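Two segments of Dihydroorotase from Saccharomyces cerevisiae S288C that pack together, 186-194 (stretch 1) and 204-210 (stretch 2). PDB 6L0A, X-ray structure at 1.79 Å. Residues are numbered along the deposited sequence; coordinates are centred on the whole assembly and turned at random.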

# COMPACT_ATOMS: atom_id res chain seq x y z
N ALA C 186 -15.74 9.42 -6.88
CA ALA C 186 -16.98 9.09 -6.18
C ALA C 186 -17.67 10.34 -5.67
O ALA C 186 -18.90 10.45 -5.75
CB ALA C 186 -16.71 8.13 -5.03
N ILE C 187 -16.90 11.30 -5.12
CA ILE C 187 -17.49 12.54 -4.63
C ILE C 187 -18.24 13.26 -5.75
O ILE C 187 -19.38 13.71 -5.57
CB ILE C 187 -16.42 13.45 -4.01
CG1 ILE C 187 -15.82 12.82 -2.74
CG2 ILE C 187 -17.00 14.82 -3.67
CD1 ILE C 187 -16.87 12.27 -1.76
N LYS C 188 -17.61 13.37 -6.92
CA LYS C 188 -18.26 14.01 -8.06
C LYS C 188 -19.56 13.30 -8.44
O LYS C 188 -20.55 13.94 -8.79
CB LYS C 188 -17.34 14.03 -9.27
CG LYS C 188 -16.22 15.02 -9.22
CD LYS C 188 -15.63 15.13 -10.62
CE LYS C 188 -14.29 15.78 -10.60
NZ LYS C 188 -13.75 15.83 -11.99
N THR C 189 -19.56 11.97 -8.39
CA THR C 189 -20.76 11.23 -8.77
C THR C 189 -21.89 11.44 -7.76
O THR C 189 -23.04 11.67 -8.16
CB THR C 189 -20.43 9.75 -8.94
OG1 THR C 189 -19.64 9.59 -10.12
CG2 THR C 189 -21.71 8.91 -9.09
N ILE C 190 -21.57 11.40 -6.46
CA ILE C 190 -22.59 11.68 -5.44
C ILE C 190 -23.10 13.11 -5.60
O ILE C 190 -24.30 13.37 -5.45
CB ILE C 190 -22.03 11.44 -4.03
CG1 ILE C 190 -21.58 9.99 -3.87
CG2 ILE C 190 -23.06 11.81 -2.95
CD1 ILE C 190 -22.72 9.00 -4.01
N GLU C 191 -22.21 14.05 -5.91
CA GLU C 191 -22.63 15.44 -6.07
C GLU C 191 -23.58 15.59 -7.25
O GLU C 191 -24.60 16.29 -7.16
CB GLU C 191 -21.40 16.33 -6.23
CG GLU C 191 -20.82 16.81 -4.90
CD GLU C 191 -19.64 17.74 -5.09
OE1 GLU C 191 -18.97 17.64 -6.14
OE2 GLU C 191 -19.37 18.56 -4.19
N ASP C 192 -23.30 14.89 -8.35
CA ASP C 192 -24.13 15.03 -9.54
C ASP C 192 -25.46 14.29 -9.41
O ASP C 192 -26.48 14.77 -9.92
CB ASP C 192 -23.35 14.57 -10.76
CG ASP C 192 -22.23 15.51 -11.08
OD1 ASP C 192 -21.24 15.08 -11.70
OD2 ASP C 192 -22.34 16.70 -10.68
N ILE C 193 -25.49 13.14 -8.74
CA ILE C 193 -26.76 12.50 -8.42
C ILE C 193 -27.64 13.45 -7.61
O ILE C 193 -28.87 13.45 -7.75
CB ILE C 193 -26.51 11.18 -7.67
CG1 ILE C 193 -25.85 10.16 -8.61
CG2 ILE C 193 -27.79 10.61 -7.08
CD1 ILE C 193 -25.58 8.80 -7.95
N ASN C 194 -27.03 14.29 -6.78
CA ASN C 194 -27.75 15.22 -5.93
C ASN C 194 -27.75 16.64 -6.49
O ASN C 194 -27.83 17.61 -5.73
CB ASN C 194 -27.16 15.20 -4.52
CG ASN C 194 -27.51 13.93 -3.77
OD1 ASN C 194 -28.58 13.83 -3.18
ND2 ASN C 194 -26.62 12.94 -3.82
N LYS C 204 -31.83 10.90 -1.77
CA LYS C 204 -32.03 9.46 -1.89
C LYS C 204 -30.72 8.68 -1.92
O LYS C 204 -30.69 7.53 -1.48
CB LYS C 204 -32.81 9.13 -3.17
CG LYS C 204 -34.28 9.50 -3.13
CD LYS C 204 -35.07 8.53 -2.26
CE LYS C 204 -36.56 8.84 -2.32
NZ LYS C 204 -37.25 8.41 -1.08
N VAL C 205 -29.67 9.27 -2.46
CA VAL C 205 -28.37 8.62 -2.56
C VAL C 205 -27.40 9.46 -1.76
O VAL C 205 -27.18 10.64 -2.08
CB VAL C 205 -27.91 8.47 -4.01
CG1 VAL C 205 -26.50 7.89 -4.07
CG2 VAL C 205 -28.90 7.57 -4.76
N ALA C 206 -26.85 8.89 -0.69
CA ALA C 206 -25.89 9.57 0.15
C ALA C 206 -24.58 8.80 0.14
O ALA C 206 -24.47 7.73 -0.46
CB ALA C 206 -26.42 9.72 1.58
N ALA C 207 -23.58 9.39 0.79
CA ALA C 207 -22.28 8.77 0.95
C ALA C 207 -21.82 9.03 2.37
O ALA C 207 -22.05 10.12 2.91
CB ALA C 207 -21.26 9.34 -0.05
N THR C 208 -21.21 8.03 2.99
CA THR C 208 -20.61 8.26 4.29
C THR C 208 -19.11 8.50 4.12
O THR C 208 -18.50 8.04 3.15
CB THR C 208 -20.86 7.10 5.25
OG1 THR C 208 -20.43 5.87 4.66
CG2 THR C 208 -22.37 7.02 5.63
N LEU C 209 -18.54 9.27 5.03
CA LEU C 209 -17.11 9.52 5.07
C LEU C 209 -16.58 9.11 6.43
O LEU C 209 -17.21 9.39 7.45
CB LEU C 209 -16.78 10.98 4.78
CG LEU C 209 -17.26 11.46 3.40
CD1 LEU C 209 -17.17 12.98 3.31
CD2 LEU C 209 -16.46 10.80 2.27
N THR C 210 -15.45 8.41 6.44
CA THR C 210 -14.85 7.94 7.67
C THR C 210 -13.98 9.03 8.27
O THR C 210 -13.69 10.05 7.65
CB THR C 210 -13.96 6.73 7.42
OG1 THR C 210 -12.81 7.16 6.67
CG2 THR C 210 -14.71 5.65 6.64
O HOH W 1 -30.18 11.71 -3.92

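How do the two backbones lie against each other? Residues 186-193 belong to a helix that begins earlier in the chain, and 205-209 form a strand that runs back along it, with 149° between their N-to-C directions. The axes approach to 8.5 Å, a gap bridged by apolar side chains. Ile190 and Ala206 mark the register, their CA atoms 6.8 Å apart.

Why does Val205 cover more surface than any other residue here? Its CA-to-CB bond points toward the helix, and two isoleucines one helical turn apart close on it. Val205 CB lies 3.7 Å from Ile193 CG2, while Val205 CG1 lies 3.9 Å from Ile190 CD1. These are van der Waals contacts between branched hydrocarbon groups, favoured because they remove apolar surface from water.

What does Ile190 reach besides Val205? It also points toward the strand, and its CG1 sits 3.9 Å from Ala207 CB. Val205 and Ala207 both face the helix, whereas the CB of Ala206 between them points away, the alternation usual in a strand. The small methyl of Ala207 fits beside Ile190. One turn earlier, Ile187 starts sideways but extends its CD1 to 4.3 Å from Leu209 CD2, a looser continuation of the apolar seam.

Where does polar chemistry enter? Asn194, the first residue to leave helical phi/psi, uses both amide hydrogens: its ND2 donates to Val205 O at 2.9 Å and to Ile190 O, also at 2.9 Å. Both bonds are nearly straight, so one side chain ties the carbonyl of Ile190 in the helix to that of Val205 in the strand. A water extends this link, donating to Asn194 OD1 at 2.8 Å and accepting from Lys204 N at 2.8 Å.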